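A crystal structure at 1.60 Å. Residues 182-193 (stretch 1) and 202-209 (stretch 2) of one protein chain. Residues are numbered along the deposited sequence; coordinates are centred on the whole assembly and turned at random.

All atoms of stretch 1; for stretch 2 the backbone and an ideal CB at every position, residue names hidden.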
ATOM      1  N   PHE A 182       2.842  16.886  -4.066  1.00 34.02           N
ATOM      2  CA  PHE A 182       1.653  17.687  -3.855  1.00 18.41           C
ATOM      3  C   PHE A 182       0.752  17.001  -2.834  1.00 10.22           C
ATOM      4  O   PHE A 182       0.667  15.778  -2.806  1.00 50.89           O
ATOM      5  CB  PHE A 182       0.850  17.924  -5.131  1.00 24.92           C
ATOM      6  CG  PHE A 182       1.519  18.887  -6.100  1.00 17.84           C
ATOM      7  CD1 PHE A 182       1.104  20.207  -6.171  1.00 24.50           C
ATOM      8  CD2 PHE A 182       2.552  18.476  -6.916  1.00 11.50           C
ATOM      9  CE1 PHE A 182       1.711  21.083  -7.050  1.00 26.99           C
ATOM     10  CE2 PHE A 182       3.163  19.346  -7.812  1.00  6.74           C
ATOM     11  CZ  PHE A 182       2.739  20.668  -7.876  1.00 10.03           C
ATOM     12  N   VAL A 183       0.088  17.807  -2.025  1.00 28.36           N
ATOM     13  CA  VAL A 183      -0.962  17.379  -1.125  1.00 24.50           C
ATOM     14  C   VAL A 183      -2.091  18.408  -1.106  1.00 24.50           C
ATOM     15  O   VAL A 183      -1.829  19.610  -1.030  1.00 32.04           O
ATOM     16  CB  VAL A 183      -0.499  17.186   0.329  1.00 25.38           C
ATOM     17  CG1 VAL A 183      -1.708  17.143   1.257  1.00 29.80           C
ATOM     18  CG2 VAL A 183       0.313  15.921   0.456  1.00  2.08           C
ATOM     19  N   GLY A 184      -3.319  17.906  -1.168  1.00 20.43           N
ATOM     20  CA  GLY A 184      -4.475  18.783  -1.122  1.00 22.43           C
ATOM     21  C   GLY A 184      -4.545  19.638  -2.376  1.00 29.47           C
ATOM     22  O   GLY A 184      -5.176  20.695  -2.326  1.00 35.05           O
ATOM     23  N   GLY A 185      -3.916  19.161  -3.439  1.00 36.14           N
ATOM     24  CA  GLY A 185      -3.794  19.838  -4.715  1.00 36.86           C
ATOM     25  C   GLY A 185      -2.803  20.993  -4.628  1.00 31.92           C
ATOM     26  O   GLY A 185      -2.788  21.888  -5.467  1.00 21.47           O
ATOM     27  N   LYS A 186      -1.984  20.935  -3.593  1.00 29.46           N
ATOM     28  CA  LYS A 186      -0.992  21.923  -3.214  1.00 31.48           C
ATOM     29  C   LYS A 186       0.401  21.317  -3.098  1.00 32.38           C
ATOM     30  O   LYS A 186       0.516  20.104  -2.907  1.00 34.10           O
ATOM     31  CB  LYS A 186      -1.407  22.532  -1.866  1.00 27.36           C
ATOM     32  CG  LYS A 186      -2.599  23.464  -1.974  1.00 24.77           C
ATOM     33  CD  LYS A 186      -2.159  24.920  -2.027  1.00 17.97           C
ATOM     34  CE  LYS A 186      -3.172  25.768  -2.773  1.00 15.34           C
ATOM     35  NZ  LYS A 186      -2.679  26.075  -4.149  1.00 19.55           N
ATOM     36  N   ALA A 187       1.440  22.135  -3.206  1.00 29.95           N
ATOM     37  CA  ALA A 187       2.827  21.702  -3.150  1.00 25.70           C
ATOM     38  C   ALA A 187       3.350  21.542  -1.719  1.00 29.39           C
ATOM     39  O   ALA A 187       2.861  22.207  -0.804  1.00 30.49           O
ATOM     40  CB  ALA A 187       3.708  22.693  -3.895  1.00 14.79           C
ATOM     41  N   ASN A 188       4.338  20.675  -1.569  1.00 35.23           N
ATOM     42  CA  ASN A 188       5.099  20.391  -0.369  1.00 40.26           C
ATOM     43  C   ASN A 188       6.542  20.872  -0.495  1.00 39.85           C
ATOM     44  O   ASN A 188       7.481  20.317   0.090  1.00 12.16           O
ATOM     45  CB  ASN A 188       5.128  18.889  -0.081  1.00 48.09           C
ATOM     46  CG  ASN A 188       4.215  18.462   1.045  1.00 45.87           C
ATOM     47  OD1 ASN A 188       4.019  19.222   1.992  1.00 47.13           O
ATOM     48  ND2 ASN A 188       3.666  17.253   0.940  1.00 15.24           N
ATOM     49  N   ILE A 189       6.756  21.926  -1.288  1.00 40.70           N
ATOM     50  CA  ILE A 189       8.151  22.345  -1.475  1.00 27.64           C
ATOM     51  C   ILE A 189       8.722  22.815  -0.139  1.00 29.84           C
ATOM     52  O   ILE A 189       9.361  21.999   0.536  1.00 33.22           O
ATOM     53  CB  ILE A 189       8.294  23.417  -2.572  1.00 10.55           C
ATOM     54  CG1 ILE A 189       9.689  24.045  -2.586  1.00 15.37           C
ATOM     55  CG2 ILE A 189       7.195  24.456  -2.475  1.00 15.47           C
ATOM     56  CD1 ILE A 189       9.740  25.448  -3.137  1.00 19.97           C
ATOM     57  N   GLU A 190       8.468  24.056   0.208  1.00 38.25           N
ATOM     58  CA  GLU A 190       8.880  24.784   1.389  1.00 40.69           C
ATOM     59  C   GLU A 190       9.198  23.911   2.595  1.00 53.67           C
ATOM     60  O   GLU A 190       8.433  23.875   3.567  1.00 53.81           O
ATOM     61  CB  GLU A 190       7.767  25.762   1.794  1.00 36.07           C
ATOM     62  CG  GLU A 190       7.535  26.904   0.822  1.00 37.99           C
ATOM     63  CD  GLU A 190       6.370  27.779   1.257  1.00 33.74           C
ATOM     64  OE1 GLU A 190       5.863  28.557   0.419  1.00 27.33           O
ATOM     65  OE2 GLU A 190       5.975  27.674   2.439  1.00 29.74           O
ATOM     66  N   GLY A 191      10.325  23.203   2.582  1.00 58.16           N
ATOM     67  CA  GLY A 191      10.660  22.347   3.714  1.00 58.65           C
ATOM     68  C   GLY A 191      10.943  20.922   3.274  1.00 58.69           C
ATOM     69  O   GLY A 191      11.140  20.030   4.097  1.00 57.34           O
ATOM     70  N   TRP A 192      10.979  20.733   1.959  1.00 55.02           N
ATOM     71  CA  TRP A 192      11.262  19.444   1.356  1.00 54.39           C
ATOM     72  C   TRP A 192      12.581  18.861   1.871  1.00 42.98           C
ATOM     73  O   TRP A 192      13.648  19.384   1.549  1.00 41.74           O
ATOM     74  CB  TRP A 192      11.338  19.536  -0.166  1.00 61.18           C
ATOM     75  CG  TRP A 192      11.086  18.235  -0.865  1.00 65.28           C
ATOM     76  CD1 TRP A 192      11.976  17.522  -1.616  1.00 67.69           C
ATOM     77  CD2 TRP A 192       9.856  17.498  -0.887  1.00 63.63           C
ATOM     78  NE1 TRP A 192      11.377  16.383  -2.099  1.00 67.60           N
ATOM     79  CE2 TRP A 192      10.079  16.345  -1.666  1.00 64.15           C
ATOM     80  CE3 TRP A 192       8.591  17.699  -0.320  1.00 56.92           C
ATOM     81  CZ2 TRP A 192       9.081  15.396  -1.895  1.00 58.52           C
ATOM     82  CZ3 TRP A 192       7.604  16.759  -0.547  1.00 50.28           C
ATOM     83  CH2 TRP A 192       7.861  15.623  -1.328  1.00 54.71           C
ATOM     84  N   LYS A 193      12.417  17.801   2.637  1.00 27.38           N
ATOM     85  CA  LYS A 193      13.453  17.057   3.323  1.00 24.30           C
ATOM     86  C   LYS A 193      13.809  15.781   2.548  1.00 26.85           C
ATOM     87  O   LYS A 193      13.181  14.740   2.765  1.00 24.34           O
ATOM     88  CB  LYS A 193      13.017  16.728   4.757  1.00 16.01           C
ATOM     89  CG  LYS A 193      14.073  16.035   5.601  1.00 22.17           C
ATOM     90  CD  LYS A 193      15.127  17.017   6.089  1.00 27.53           C
ATOM     91  CE  LYS A 193      16.043  16.358   7.106  1.00 36.23           C
ATOM     92  NZ  LYS A 193      17.431  16.193   6.589  1.00 46.46           N
ATOM     93  N   UNK A 202      11.665  12.673  -1.083  1.00 27.47           N
ATOM     94  CA  UNK A 202      11.640  13.610   0.007  1.00 11.90           C
ATOM     95  C   UNK A 202      10.360  13.496   0.826  1.00 17.95           C
ATOM     96  O   UNK A 202       9.629  12.512   0.743  1.00 39.43           O
ATOM     97  CB  UNK A 202      11.802  15.034  -0.528  1.00 11.90           C
ATOM     98  N   UNK A 203      10.132  14.527   1.599  1.00 19.08           N
ATOM     99  CA  UNK A 203       9.225  14.758   2.684  1.00 12.29           C
ATOM    100  C   UNK A 203       9.029  16.268   2.853  1.00 21.15           C
ATOM    101  O   UNK A 203      10.008  16.947   3.162  1.00 16.84           O
ATOM    102  CB  UNK A 203       9.744  14.112   3.971  1.00 12.29           C
ATOM    103  N   UNK A 204       7.821  16.752   2.651  1.00 10.30           N
ATOM    104  CA  UNK A 204       7.464  18.128   2.906  1.00 11.76           C
ATOM    105  C   UNK A 204       6.738  18.269   4.233  1.00 26.50           C
ATOM    106  O   UNK A 204       6.728  17.383   5.083  1.00 23.31           O
ATOM    107  CB  UNK A 204       6.600  18.672   1.766  1.00 11.76           C
ATOM    108  N   UNK A 205       6.110  19.425   4.397  1.00 27.48           N
ATOM    109  CA  UNK A 205       5.396  19.754   5.628  1.00 14.53           C
ATOM    110  C   UNK A 205       3.942  19.301   5.580  1.00 27.07           C
ATOM    111  O   UNK A 205       3.195  19.551   6.530  1.00 30.48           O
ATOM    112  CB  UNK A 205       5.461  21.260   5.888  1.00 14.53           C
ATOM    113  N   UNK A 206       3.559  18.645   4.484  1.00 20.13           N
ATOM    114  CA  UNK A 206       2.163  18.236   4.339  1.00 11.20           C
ATOM    115  C   UNK A 206       2.055  16.731   4.117  1.00 21.47           C
ATOM    116  O   UNK A 206       2.753  16.091   3.322  1.00 28.35           O
ATOM    117  CB  UNK A 206       1.504  18.987   3.180  1.00 11.20           C
ATOM    118  N   UNK A 207       1.141  16.085   4.842  1.00 31.38           N
ATOM    119  CA  UNK A 207       1.003  14.647   4.614  1.00 41.58           C
ATOM    120  C   UNK A 207      -0.385  14.367   4.069  1.00 41.71           C
ATOM    121  O   UNK A 207      -1.256  15.226   4.186  1.00 26.44           O
ATOM    122  CB  UNK A 207       1.251  13.854   5.899  1.00 41.58           C
ATOM    123  N   UNK A 208      -0.592  13.190   3.493  1.00 38.91           N
ATOM    124  CA  UNK A 208      -1.942  12.801   3.097  1.00 34.33           C
ATOM    125  C   UNK A 208      -2.329  11.578   3.943  1.00 33.06           C
ATOM    126  O   UNK A 208      -1.596  10.594   3.832  1.00 15.63           O
ATOM    127  CB  UNK A 208      -2.022  12.498   1.599  1.00 34.33           C
ATOM    128  N   UNK A 209      -3.388  11.723   4.708  1.00 28.56           N
ATOM    129  CA  UNK A 209      -4.012  10.828   5.647  1.00 16.86           C
ATOM    130  C   UNK A 209      -5.365  10.292   5.170  1.00 27.31           C
ATOM    131  O   UNK A 209      -5.962  10.875   4.265  1.00 22.62           O
ATOM    132  CB  UNK A 209      -4.182  11.544   6.988  1.00 16.86           C
TER

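At position 202 the CA-to-CB bond points toward stretch 1, straight at the indole of W192. An ideal CB would lie 2.1 Å from W192 NE1, a clash, so the visible atoms leave no room for even a methyl group, and glycine is the natural expectation. The deposited residue is G202. Without a side chain its backbone can lie over one face of the W192 ring, and its CA makes a CA-H...O contact with K193 O at 3.4 Å.

Position 203 turns its CA-to-CB bond away overall, although the CB itself grazes stretch 1, 3.7 Å from K193 O. Its extended backbone, with phi/psi of -159/116, suits beta-branched residues, but many side chains could be carried here. The main chain does the binding: K193 N donates to the carbonyl O of 203 at 2.6 Å and a nearly straight 172°, and W192 CA approaches the same oxygen at 3.3 Å in a CA-H...O contact. The residue is V203, chi1 in the t well, with its CB 4.2 Å from K193 CB.

Position 204 is again cramped. An ideal CB pointing toward stretch 1 would fall 2.4 Å from N188 CB, a clash, and a tight 3.0 Å from W192 CE3. Phi is negative, so the backbone angles alone do not demand glycine; the neighbouring side chains do. G204 fills the place, its N 3.2 Å from W192 CZ3 and its CA 3.6 Å from N188 O, the latter a CA-H...O contact.

At 205 the CB points sideways, 4.6 Å from both E190 O and N188 OD1, so several residues of modest size would fit. A phi of -89° is compatible with proline, among others. P205 is deposited; its ring brings CG to 3.3 Å from E190 O. P205 N lies 3.2 Å from N188 OD1 but, being a proline nitrogen, has no hydrogen to share, so the pair is not a hydrogen bond.

Position 206 faces stretch 1, its CB 3.9 Å from V183 CB. Extended angles of -124/134 and space running past the CB toward A187 favour a sizeable, partly apolar side chain: aromatic, or perhaps a long aliphatic one. The side-chain amide of N188 brackets the backbone, ND2 donating to the carbonyl O of 206 at 2.8 Å, while the N of 206 makes a weak bond to OD1 at 2.6 Å, with OD1 less surely placed. Y206, chi1 m, takes the space; A187 O sits at the edge of its ring, 2.9 Å from CE1.

Position 207 points away, and stretch 1 sets no limit on its side chain. The residue is G207, whose carbonyl O lies 3.5 Å from V183 CG1.

Position 208 points toward stretch 1 again, its CB 4.3 Å from V183 CG2, where a small residue such as alanine, serine or valine would suit. S208 is found, its OG hydrogen-bonded elsewhere in the structure.

Position 209 is out of reach and unconstrained by stretch 1; C209 is bonded covalently elsewhere in the structure.

Stretch 2 202-209: GVGPYGSC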
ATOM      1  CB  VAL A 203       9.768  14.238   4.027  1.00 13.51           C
ATOM      2  CG1 VAL A 203       9.055  14.924   5.192  1.00 13.32           C
ATOM      3  CG2 VAL A 203       9.637  12.730   4.133  1.00 37.22           C
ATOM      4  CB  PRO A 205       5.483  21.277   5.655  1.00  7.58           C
ATOM      5  CG  PRO A 205       6.012  21.728   4.338  1.00 18.64           C
ATOM      6  CD  PRO A 205       6.030  20.535   3.430  1.00 25.21           C
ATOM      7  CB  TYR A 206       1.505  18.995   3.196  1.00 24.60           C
ATOM      8  CG  TYR A 206       1.608  20.501   3.205  1.00 19.03           C
ATOM      9  CD1 TYR A 206       2.010  21.171   2.056  1.00 21.59           C
ATOM     10  CD2 TYR A 206       1.311  21.268   4.323  1.00 26.15           C
ATOM     11  CE1 TYR A 206       2.118  22.547   2.019  1.00 22.40           C
ATOM     12  CE2 TYR A 206       1.415  22.651   4.285  1.00 20.29           C
ATOM     13  CZ  TYR A 206       1.815  23.289   3.138  1.00 18.51           C
ATOM     14  OH  TYR A 206       1.924  24.671   3.092  1.00 24.88           O
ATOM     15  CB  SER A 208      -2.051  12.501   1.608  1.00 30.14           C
ATOM     16  OG  SER A 208      -1.495  11.241   1.275  1.00 32.07           O
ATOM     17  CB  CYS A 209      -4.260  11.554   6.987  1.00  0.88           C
ATOM     18  SG  CYS A 209      -2.761  12.436   7.535  1.00 23.42           S
TER
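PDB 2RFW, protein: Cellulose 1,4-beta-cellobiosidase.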